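Side-chain contacts in glycosyl hydrolase family 26 (Bacteroides ovatus, PDB 4ZXO), which hydrolyses beta-mannans such as galactomannan as a family 26 beta-mannanase, probably cutting beta-1,4 linkages within the mannan backbone: residues D214-E217 / E218-R222; T271-E274 / G275-D278; D140-A143 / D144-S148. All blocks are in the same frame, centred on the assembly; numbering follows the deposited sequence.

Contact 1. Residues D214-E217 / E218-R222; sequences DTVE and EYLER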
ATOM      1  N   ASP A 214      11.565 -16.520   5.115  1.00 10.70           N
ATOM      2  CA  ASP A 214      12.669 -16.339   6.057  1.00 11.52           C
ATOM      3  C   ASP A 214      13.946 -15.833   5.449  1.00 11.04           C
ATOM      4  O   ASP A 214      14.862 -15.495   6.170  1.00 12.67           O
ATOM      5  CB  ASP A 214      12.964 -17.641   6.784  1.00 13.11           C
ATOM      6  CG  ASP A 214      12.018 -17.881   7.957  1.00 15.44           C
ATOM      7  OD1 ASP A 214      11.379 -16.942   8.487  1.00 16.04           O
ATOM      8  OD2 ASP A 214      11.953 -19.044   8.394  1.00 18.31           O
ATOM      9  N   THR A 215      13.998 -15.756   4.132  1.00 10.80           N
ATOM     10  CA  THR A 215      15.187 -15.373   3.374  1.00 11.20           C
ATOM     11  C   THR A 215      14.775 -14.619   2.127  1.00 11.16           C
ATOM     12  O   THR A 215      13.597 -14.647   1.724  1.00 10.98           O
ATOM     13  CB  THR A 215      16.045 -16.604   2.912  1.00 11.53           C
ATOM     14  OG1 THR A 215      15.245 -17.423   2.048  1.00 13.20           O
ATOM     15  CG2 THR A 215      16.527 -17.411   4.104  1.00 11.15           C
ATOM     16  N   VAL A 216      15.742 -13.958   1.506  1.00 11.76           N
ATOM     17  CA  VAL A 216      15.496 -13.282   0.233  1.00 12.74           C
ATOM     18  C   VAL A 216      15.037 -14.257  -0.873  1.00 13.49           C
ATOM     19  O   VAL A 216      14.131 -13.943  -1.642  1.00 13.57           O
ATOM     20  CB  VAL A 216      16.760 -12.525  -0.244  1.00 14.21           C
ATOM     21  CG1 VAL A 216      16.534 -12.002  -1.678  1.00 14.41           C
ATOM     22  CG2 VAL A 216      16.991 -11.361   0.673  1.00 13.54           C
ATOM     23  N   GLU A 217      15.635 -15.459  -0.895  1.00 14.26           N
ATOM     24  CA  GLU A 217      15.239 -16.472  -1.872  1.00 15.64           C
ATOM     25  C   GLU A 217      13.730 -16.725  -1.788  1.00 14.06           C
ATOM     26  O   GLU A 217      13.006 -16.785  -2.817  1.00 13.68           O
ATOM     27  CB  GLU A 217      16.049 -17.794  -1.636  1.00 18.60           C
ATOM     28  CG  GLU A 217      15.481 -19.055  -2.320  1.00 21.95           C
ATOM     29  CD  GLU A 217      16.339 -20.255  -2.041  1.00 25.22           C
ATOM     30  OE1 GLU A 217      17.554 -20.090  -2.140  1.00 27.17           O
ATOM     31  OE2 GLU A 217      15.818 -21.325  -1.652  1.00 26.91           O
ATOM     32  N   GLU A 218      13.244 -16.895  -0.556  1.00 13.14           N
ATOM     33  CA  GLU A 218      11.850 -17.194  -0.349  1.00 12.52           C
ATOM     34  C   GLU A 218      10.987 -15.986  -0.721  1.00 10.97           C
ATOM     35  O   GLU A 218       9.928 -16.111  -1.312  1.00 11.44           O
ATOM     36  CB  GLU A 218      11.592 -17.596   1.099  1.00 13.57           C
ATOM     37  CG  GLU A 218      12.211 -18.973   1.461  1.00 15.64           C
ATOM     38  CD  GLU A 218      12.399 -19.106   2.959  1.00 17.28           C
ATOM     39  OE1 GLU A 218      11.375 -19.050   3.726  1.00 17.11           O
ATOM     40  OE2 GLU A 218      13.583 -19.251   3.374  1.00 18.50           O
ATOM     41  N   TYR A 219      11.438 -14.803  -0.313  1.00  9.45           N
ATOM     42  CA  TYR A 219      10.692 -13.597  -0.604  1.00  8.71           C
ATOM     43  C   TYR A 219      10.482 -13.418  -2.077  1.00  9.33           C
ATOM     44  O   TYR A 219       9.406 -12.969  -2.488  1.00  9.75           O
ATOM     45  CB  TYR A 219      11.460 -12.387  -0.001  1.00  8.57           C
ATOM     46  CG  TYR A 219      10.860 -11.024  -0.287  1.00  8.18           C
ATOM     47  CD1 TYR A 219       9.872 -10.479   0.549  1.00  8.26           C
ATOM     48  CD2 TYR A 219      11.323 -10.264  -1.346  1.00  9.14           C
ATOM     49  CE1 TYR A 219       9.341  -9.209   0.288  1.00  8.77           C
ATOM     50  CE2 TYR A 219      10.791  -9.026  -1.625  1.00  7.79           C
ATOM     51  CZ  TYR A 219       9.796  -8.494  -0.816  1.00  7.64           C
ATOM     52  OH  TYR A 219       9.271  -7.256  -1.098  1.00  8.62           O
ATOM     53  N   LEU A 220      11.513 -13.736  -2.855  1.00  9.95           N
ATOM     54  CA  LEU A 220      11.430 -13.543  -4.304  1.00 11.53           C
ATOM     55  C   LEU A 220      10.926 -14.743  -5.084  1.00 10.81           C
ATOM     56  O   LEU A 220      10.966 -14.708  -6.325  1.00 11.18           O
ATOM     57  CB  LEU A 220      12.808 -13.155  -4.861  1.00 11.69           C
ATOM     58  CG  LEU A 220      13.309 -11.805  -4.316  1.00 11.20           C
ATOM     59  CD1 LEU A 220      14.725 -11.508  -4.924  1.00 12.44           C
ATOM     60  CD2 LEU A 220      12.338 -10.690  -4.704  1.00 11.94           C
ATOM     61  N   GLU A 221      10.545 -15.848  -4.426  1.00 10.79           N
ATOM     62  CA  GLU A 221      10.154 -17.054  -5.172  1.00 12.28           C
ATOM     63  C   GLU A 221       9.030 -16.765  -6.178  1.00 11.79           C
ATOM     64  O   GLU A 221       9.011 -17.326  -7.266  1.00 14.13           O
ATOM     65  CB  GLU A 221       9.687 -18.139  -4.191  1.00 15.58           C
ATOM     66  CG  GLU A 221       9.435 -19.473  -4.859  1.00 21.49           C
ATOM     67  CD  GLU A 221       8.126 -20.171  -4.529  1.00 27.79           C
ATOM     68  OE1 GLU A 221       7.124 -19.614  -3.995  1.00 30.69           O
ATOM     69  OE2 GLU A 221       8.116 -21.366  -4.807  1.00 29.70           O
ATOM     70  N   ARG A 222       8.097 -15.884  -5.797  1.00  9.30           N
ATOM     71  CA  ARG A 222       6.976 -15.569  -6.686  1.00 10.27           C
ATOM     72  C   ARG A 222       7.056 -14.148  -7.282  1.00  9.92           C
ATOM     73  O   ARG A 222       6.010 -13.531  -7.669  1.00  9.87           O
ATOM     74  CB  ARG A 222       5.650 -15.761  -5.926  1.00 10.57           C
ATOM     75  CG  ARG A 222       5.430 -17.209  -5.606  1.00 12.50           C
ATOM     76  CD  ARG A 222       4.072 -17.556  -5.024  1.00 10.98           C
ATOM     77  NE  ARG A 222       4.044 -19.026  -4.978  1.00 12.11           N
ATOM     78  CZ  ARG A 222       2.947 -19.767  -5.111  1.00 11.18           C
ATOM     79  NH1 ARG A 222       1.747 -19.178  -5.267  1.00 10.44           N
ATOM     80  NH2 ARG A 222       3.054 -21.112  -5.111  1.00 12.44           N
TER

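Contact 2. Residues T271-E274 / G275-D278; sequences TGLE and GIPD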
ATOM      1  N   THR A 271       1.524  -2.180   8.459  1.00  7.13           N
ATOM      2  CA  THR A 271       1.881  -2.620   9.771  1.00  7.80           C
ATOM      3  C   THR A 271       0.903  -1.999  10.763  1.00  8.38           C
ATOM      4  O   THR A 271      -0.064  -1.292  10.383  1.00  9.06           O
ATOM      5  CB  THR A 271       3.344  -2.238  10.137  1.00  7.64           C
ATOM      6  OG1 THR A 271       3.766  -2.970  11.312  1.00  8.65           O
ATOM      7  CG2 THR A 271       3.497  -0.784  10.347  1.00  8.91           C
ATOM      8  N   GLY A 272       1.113  -2.314  12.029  1.00  9.37           N
ATOM      9  CA  GLY A 272       0.286  -1.755  13.092  1.00 11.14           C
ATOM     10  C   GLY A 272       0.123  -2.690  14.245  1.00 11.45           C
ATOM     11  O   GLY A 272       0.484  -3.876  14.182  1.00 11.75           O
ATOM     12  N   LEU A 273      -0.413  -2.130  15.334  1.00 11.82           N
ATOM     13  CA  LEU A 273      -0.810  -2.884  16.531  1.00 13.01           C
ATOM     14  C   LEU A 273      -2.267  -2.578  16.762  1.00 13.55           C
ATOM     15  O   LEU A 273      -2.598  -1.417  17.085  1.00 13.72           O
ATOM     16  CB  LEU A 273       0.016  -2.462  17.742  1.00 13.05           C
ATOM     17  CG  LEU A 273      -0.487  -2.983  19.096  1.00 13.19           C
ATOM     18  CD1 LEU A 273      -0.336  -4.485  19.080  1.00 15.04           C
ATOM     19  CD2 LEU A 273       0.348  -2.375  20.231  1.00 14.35           C
ATOM     20  N   GLU A 274      -3.138  -3.570  16.545  1.00 13.43           N
ATOM     21  CA  GLU A 274      -4.565  -3.282  16.602  1.00 14.08           C
ATOM     22  C   GLU A 274      -4.990  -2.659  17.967  1.00 14.29           C
ATOM     23  O   GLU A 274      -4.710  -3.238  19.049  1.00 14.87           O
ATOM     24  CB  GLU A 274      -5.358  -4.563  16.300  1.00 16.13           C
ATOM     25  CG  GLU A 274      -6.813  -4.277  16.203  1.00 18.03           C
ATOM     26  CD  GLU A 274      -7.651  -5.513  16.027  1.00 21.33           C
ATOM     27  OE1 GLU A 274      -7.275  -6.591  16.561  1.00 24.49           O
ATOM     28  OE2 GLU A 274      -8.688  -5.424  15.343  1.00 22.46           O
ATOM     29  N   GLY A 275      -5.672  -1.501  17.925  1.00 13.84           N
ATOM     30  CA  GLY A 275      -6.123  -0.861  19.151  1.00 15.54           C
ATOM     31  C   GLY A 275      -5.027  -0.195  19.948  1.00 16.79           C
ATOM     32  O   GLY A 275      -5.294   0.259  21.070  1.00 17.77           O
ATOM     33  N   ILE A 276      -3.814  -0.140  19.365  1.00 15.50           N
ATOM     34  CA  ILE A 276      -2.573   0.305  20.021  1.00 16.23           C
ATOM     35  C   ILE A 276      -2.665   0.430  21.538  1.00 17.16           C
ATOM     36  O   ILE A 276      -2.602   1.551  22.088  1.00 17.15           O
ATOM     37  CB  ILE A 276      -2.069   1.696  19.459  1.00 15.75           C
ATOM     38  CG1 ILE A 276      -2.333   1.818  17.959  1.00 16.64           C
ATOM     39  CG2 ILE A 276      -0.576   1.786  19.678  1.00 15.73           C
ATOM     40  CD1 ILE A 276      -3.241   2.986  17.589  1.00 17.61           C
ATOM     41  N   PRO A 277      -2.791  -0.711  22.236  1.00 17.42           N
ATOM     42  CA  PRO A 277      -3.026  -0.651  23.687  1.00 18.53           C
ATOM     43  C   PRO A 277      -1.760  -0.257  24.444  1.00 19.65           C
ATOM     44  O   PRO A 277      -1.832   0.016  25.644  1.00 22.47           O
ATOM     45  CB  PRO A 277      -3.399  -2.074  24.055  1.00 18.91           C
ATOM     46  CG  PRO A 277      -3.503  -2.861  22.803  1.00 19.93           C
ATOM     47  CD  PRO A 277      -2.945  -2.073  21.687  1.00 17.73           C
ATOM     48  N   ASP A 278      -0.613  -0.316  23.756  1.00 17.68           N
ATOM     49  CA  ASP A 278       0.680   0.038  24.318  1.00 16.49           C
ATOM     50  C   ASP A 278       0.855   1.514  24.143  1.00 16.53           C
ATOM     51  O   ASP A 278       0.968   1.977  22.998  1.00 16.13           O
ATOM     52  CB  ASP A 278       1.771  -0.726  23.565  1.00 16.13           C
ATOM     53  CG  ASP A 278       3.187  -0.371  23.988  1.00 17.96           C
ATOM     54  OD1 ASP A 278       3.398   0.522  24.823  1.00 19.33           O
ATOM     55  OD2 ASP A 278       4.124  -1.030  23.455  1.00 19.43           O
TER

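Contact 3. Residues D140-A143 / D144-S148; sequences DRVA and DFLLS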
ATOM      1  N   ASP A 140      -9.208  -3.837 -16.364  1.00 10.88           N
ATOM      2  CA  ASP A 140      -9.479  -2.656 -17.158  1.00 11.39           C
ATOM      3  C   ASP A 140     -10.314  -1.670 -16.352  1.00 11.14           C
ATOM      4  O   ASP A 140     -10.183  -0.458 -16.518  1.00 12.34           O
ATOM      5  CB  ASP A 140     -10.212  -3.027 -18.472  1.00 12.61           C
ATOM      6  CG  ASP A 140      -9.294  -3.652 -19.484  1.00 14.57           C
ATOM      7  OD1 ASP A 140      -8.051  -3.729 -19.255  1.00 15.37           O
ATOM      8  OD2 ASP A 140      -9.785  -3.968 -20.588  1.00 16.45           O
ATOM      9  N   ARG A 141     -11.150  -2.176 -15.454  1.00 11.24           N
ATOM     10  CA  ARG A 141     -11.968  -1.296 -14.598  1.00 12.97           C
ATOM     11  C   ARG A 141     -11.076  -0.563 -13.616  1.00 11.94           C
ATOM     12  O   ARG A 141     -11.246   0.649 -13.372  1.00 13.82           O
ATOM     13  CB  ARG A 141     -13.080  -2.107 -13.854  1.00 16.03           C
ATOM     14  CG  ARG A 141     -14.231  -2.542 -14.845  1.00 19.51           C
ATOM     15  CD  ARG A 141     -15.323  -3.514 -14.299  1.00 24.15           C
ATOM     16  NE  ARG A 141     -16.588  -3.217 -14.980  1.00 29.07           N
ATOM     17  CZ  ARG A 141     -17.693  -3.957 -14.924  1.00 32.67           C
ATOM     18  NH1 ARG A 141     -18.778  -3.524 -15.566  1.00 34.13           N
ATOM     19  NH2 ARG A 141     -17.737  -5.109 -14.220  1.00 32.83           N
ATOM     20  N   VAL A 142     -10.097  -1.268 -13.052  1.00 11.64           N
ATOM     21  CA  VAL A 142      -9.046  -0.583 -12.280  1.00 10.63           C
ATOM     22  C   VAL A 142      -8.294   0.439 -13.144  1.00 10.89           C
ATOM     23  O   VAL A 142      -8.064   1.589 -12.731  1.00 11.38           O
ATOM     24  CB  VAL A 142      -8.032  -1.615 -11.715  1.00  9.31           C
ATOM     25  CG1 VAL A 142      -6.782  -0.886 -11.149  1.00  9.22           C
ATOM     26  CG2 VAL A 142      -8.714  -2.469 -10.636  1.00 11.04           C
ATOM     27  N   ALA A 143      -7.906   0.041 -14.360  1.00 10.96           N
ATOM     28  CA  ALA A 143      -7.175   0.974 -15.241  1.00 12.25           C
ATOM     29  C   ALA A 143      -7.967   2.277 -15.478  1.00 12.98           C
ATOM     30  O   ALA A 143      -7.421   3.406 -15.354  1.00 13.45           O
ATOM     31  CB  ALA A 143      -6.844   0.286 -16.568  1.00 12.32           C
ATOM     32  N   ASP A 144      -9.260   2.132 -15.777  1.00 12.73           N
ATOM     33  CA  ASP A 144     -10.083   3.318 -16.013  1.00 13.98           C
ATOM     34  C   ASP A 144     -10.180   4.231 -14.772  1.00 14.25           C
ATOM     35  O   ASP A 144     -10.146   5.476 -14.908  1.00 15.90           O
ATOM     36  CB  ASP A 144     -11.487   2.914 -16.421  1.00 16.43           C
ATOM     37  CG  ASP A 144     -11.563   2.363 -17.824  1.00 18.83           C
ATOM     38  OD1 ASP A 144     -10.630   2.603 -18.624  1.00 18.04           O
ATOM     39  OD2 ASP A 144     -12.570   1.690 -18.110  1.00 21.76           O
ATOM     40  N   PHE A 145     -10.241   3.635 -13.569  1.00 12.93           N
ATOM     41  CA  PHE A 145     -10.222   4.458 -12.372  1.00 11.91           C
ATOM     42  C   PHE A 145      -8.886   5.199 -12.248  1.00 11.17           C
ATOM     43  O   PHE A 145      -8.852   6.393 -11.969  1.00 12.23           O
ATOM     44  CB  PHE A 145     -10.476   3.632 -11.130  1.00 11.91           C
ATOM     45  CG  PHE A 145     -10.520   4.475  -9.902  1.00 12.16           C
ATOM     46  CD1 PHE A 145     -11.641   5.200  -9.596  1.00 14.14           C
ATOM     47  CD2 PHE A 145      -9.438   4.560  -9.055  1.00 11.98           C
ATOM     48  CE1 PHE A 145     -11.678   6.002  -8.444  1.00 14.27           C
ATOM     49  CE2 PHE A 145      -9.469   5.355  -7.896  1.00 11.89           C
ATOM     50  CZ  PHE A 145     -10.592   6.075  -7.613  1.00 13.51           C
ATOM     51  N   LEU A 146      -7.784   4.497 -12.442  1.00 11.39           N
ATOM     52  CA  LEU A 146      -6.468   5.126 -12.344  1.00 11.09           C
ATOM     53  C   LEU A 146      -6.298   6.305 -13.320  1.00 12.20           C
ATOM     54  O   LEU A 146      -5.664   7.317 -13.004  1.00 12.78           O
ATOM     55  CB  LEU A 146      -5.380   4.074 -12.587  1.00 11.40           C
ATOM     56  CG  LEU A 146      -5.319   2.994 -11.473  1.00 11.75           C
ATOM     57  CD1 LEU A 146      -4.273   1.929 -11.775  1.00 13.09           C
ATOM     58  CD2 LEU A 146      -5.071   3.587 -10.076  1.00 14.76           C
ATOM     59  N   LEU A 147      -6.837   6.137 -14.520  1.00 12.63           N
ATOM     60  CA  LEU A 147      -6.746   7.202 -15.528  1.00 13.82           C
ATOM     61  C   LEU A 147      -7.605   8.426 -15.166  1.00 14.07           C
ATOM     62  O   LEU A 147      -7.453   9.513 -15.755  1.00 16.39           O
ATOM     63  CB  LEU A 147      -7.158   6.654 -16.887  1.00 16.32           C
ATOM     64  CG  LEU A 147      -6.116   5.675 -17.426  1.00 19.18           C
ATOM     65  CD1 LEU A 147      -6.680   4.880 -18.593  1.00 20.48           C
ATOM     66  CD2 LEU A 147      -4.898   6.462 -17.847  1.00 19.53           C
ATOM     67  N   SER A 148      -8.549   8.251 -14.261  1.00 14.59           N
ATOM     68  CA  SER A 148      -9.431   9.348 -13.858  1.00 14.61           C
ATOM     69  C   SER A 148      -8.814  10.165 -12.723  1.00 14.65           C
ATOM     70  O   SER A 148      -9.356  11.223 -12.361  1.00 16.23           O
ATOM     71  CB  SER A 148     -10.797   8.804 -13.404  1.00 15.57           C
ATOM     72  OG  SER A 148     -10.745   8.282 -12.074  1.00 14.28           O
TER

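Contact 1. Residues D214-E217 / E218-R222
The hydroxyl oxygen of T215 is held twice by E218: OG1 gives a hydrogen bond to E218 OE2 at 2.8 Å and accepts a weak one from E218 N at 3.3 Å. T215 is the N-cap of helix 216-219, and threonine suits the place because one hydroxyl can take a hydrogen from the helix's first turn and still offer its own. With OG1 lodged between its backbone N and carbonyl carbon (chi1 61°), the oxygen stays close to the backbone, turned to the helix start.

E218 folds back over the same end. Its CG is anti to its own carbonyl carbon (chi1 -69°), which sends the extended chain back past the N-cap, and OE1 receives D214 N at 2.9 Å, a nearly straight bond. Both donors reach the carboxylate from above its plane. The arrangement resembles a capping box, except that the glutamate takes the amide of D214 rather than that of the N-cap. The amino-terminal end of the helix would probably favour its negative charge, while nearby D214 turns OD1 to K250 in a salt bridge. With an alanine in place of E218, D214 N and T215 OG1 would probably both lose their carboxylate acceptor, leaving the hydroxyl freer to turn.

Backbone bonds Y219 N to T215 O (3.0 Å) and L220 N to V216 O (2.9 Å) close the short turn. Beside them V216 CG1 lies against L220 CD1 at 3.7 Å, two branched side chains pointing the same way.

The helix lies in the crossover between parallel strands 203-207 and 231-235 of the barrel. Y219 reaches inward, its ring edge-to-face with that of Y207 and its OH bonded to G233 O, while V216, Y219 and L220 rest on helix 241-262.

Contact 2. Residues T271-E274 / G275-D278
L273 packs closely on the proline ring of P277, with CD2 at 3.6 Å from P277 CD, the two side chains crossing at a slant. With CG anti to the backbone N (chi1 169°), the leucine brings its branch beneath the turn; the same CD2 also lies 4.3 Å from I276 CG2, so one methyl group bridges neighbouring side chains. Behind it, I276 N bonds to L273 O at 2.9 Å, the donor standing above the carbonyl plane. This bond closes a type II beta turn from L273 to I276, whose third position falls to G275. Glycine suits it: phi is positive, and a side chain there would collide with E274 O.

The outer side is looser. E274, at the second position of the turn, points away into an exposed setting, and its OE2 finds H310 outside the turn. P277 is exposed too, yet its ring carbon CD lies 3.4 Å from E274 O.

The turn belongs to the loop linking barrel strand 266-271 to helix 281-290. T271 pairs with L299 of strand 295-300, L273 and I276 both touch W281, and D278 OD1 accepts from L280 N just ahead of the helix.

Contact 3. Residues D140-A143 / D144-S148
V142 and L146, one helical turn apart, meet through apolar contact: V142 CG1 is 3.8 Å from L146 CD1, and the two side chains lie side by side, pointing the same way. The leucine has CG anti to its carbonyl carbon (chi1 -66°), which swings its end back along the helix towards the valine. A143 and L146 both touch L195 of helix 181-197, and a small alanine suits a position facing that neighbouring helix. F145 faces helix 81-93, where its side chain touches F81, L84 and I88.

The carbonyls of D140 to A143 each accept from the amide four residues on, as in any alpha-helix; D144 N to D140 O measures 2.8 Å and L147 N to A143 O 2.9 Å. At the end of this run, S148 OG gives a bond of 2.7 Å to F145 O, in the carbonyl plane on a lone pair. S148 N serves the same oxygen at 3.0 Å, and R85 NE meets the serine hydroxyl from helix 81-93.

Charged groups find mates elsewhere: D140 with R194, D144 with K198, R141 with E137 and the carbonyl of E69. Apolar contacts thus join the helix to helices 81-93 and 181-197, while the aspartates' salt bridges probably offset their mutual repulsion.

How the contacts relate
All three contacts are local and belong to the shell of one TIM-type barrel, yet they differ in depth. Contact 3, in the long helix 132-147, is partly buried and joins neighbouring helices by apolar side chains, with salt bridges at its polar edge and regular backbone bonds within. Contacts 1 and 2 are surface contacts: the first starts a short helix with hydroxyl, carboxylate and amide bonds, while the second turns a helix-free loop with glycine, proline and a single backbone bond across the turn. Helix 181-197 is touched by R222, at the end of the contact 1 segment, and by contact 3. Their centres lie about 27 to 33 Å apart, and contacts 2 and 3 are on opposite sides of the chain's centre.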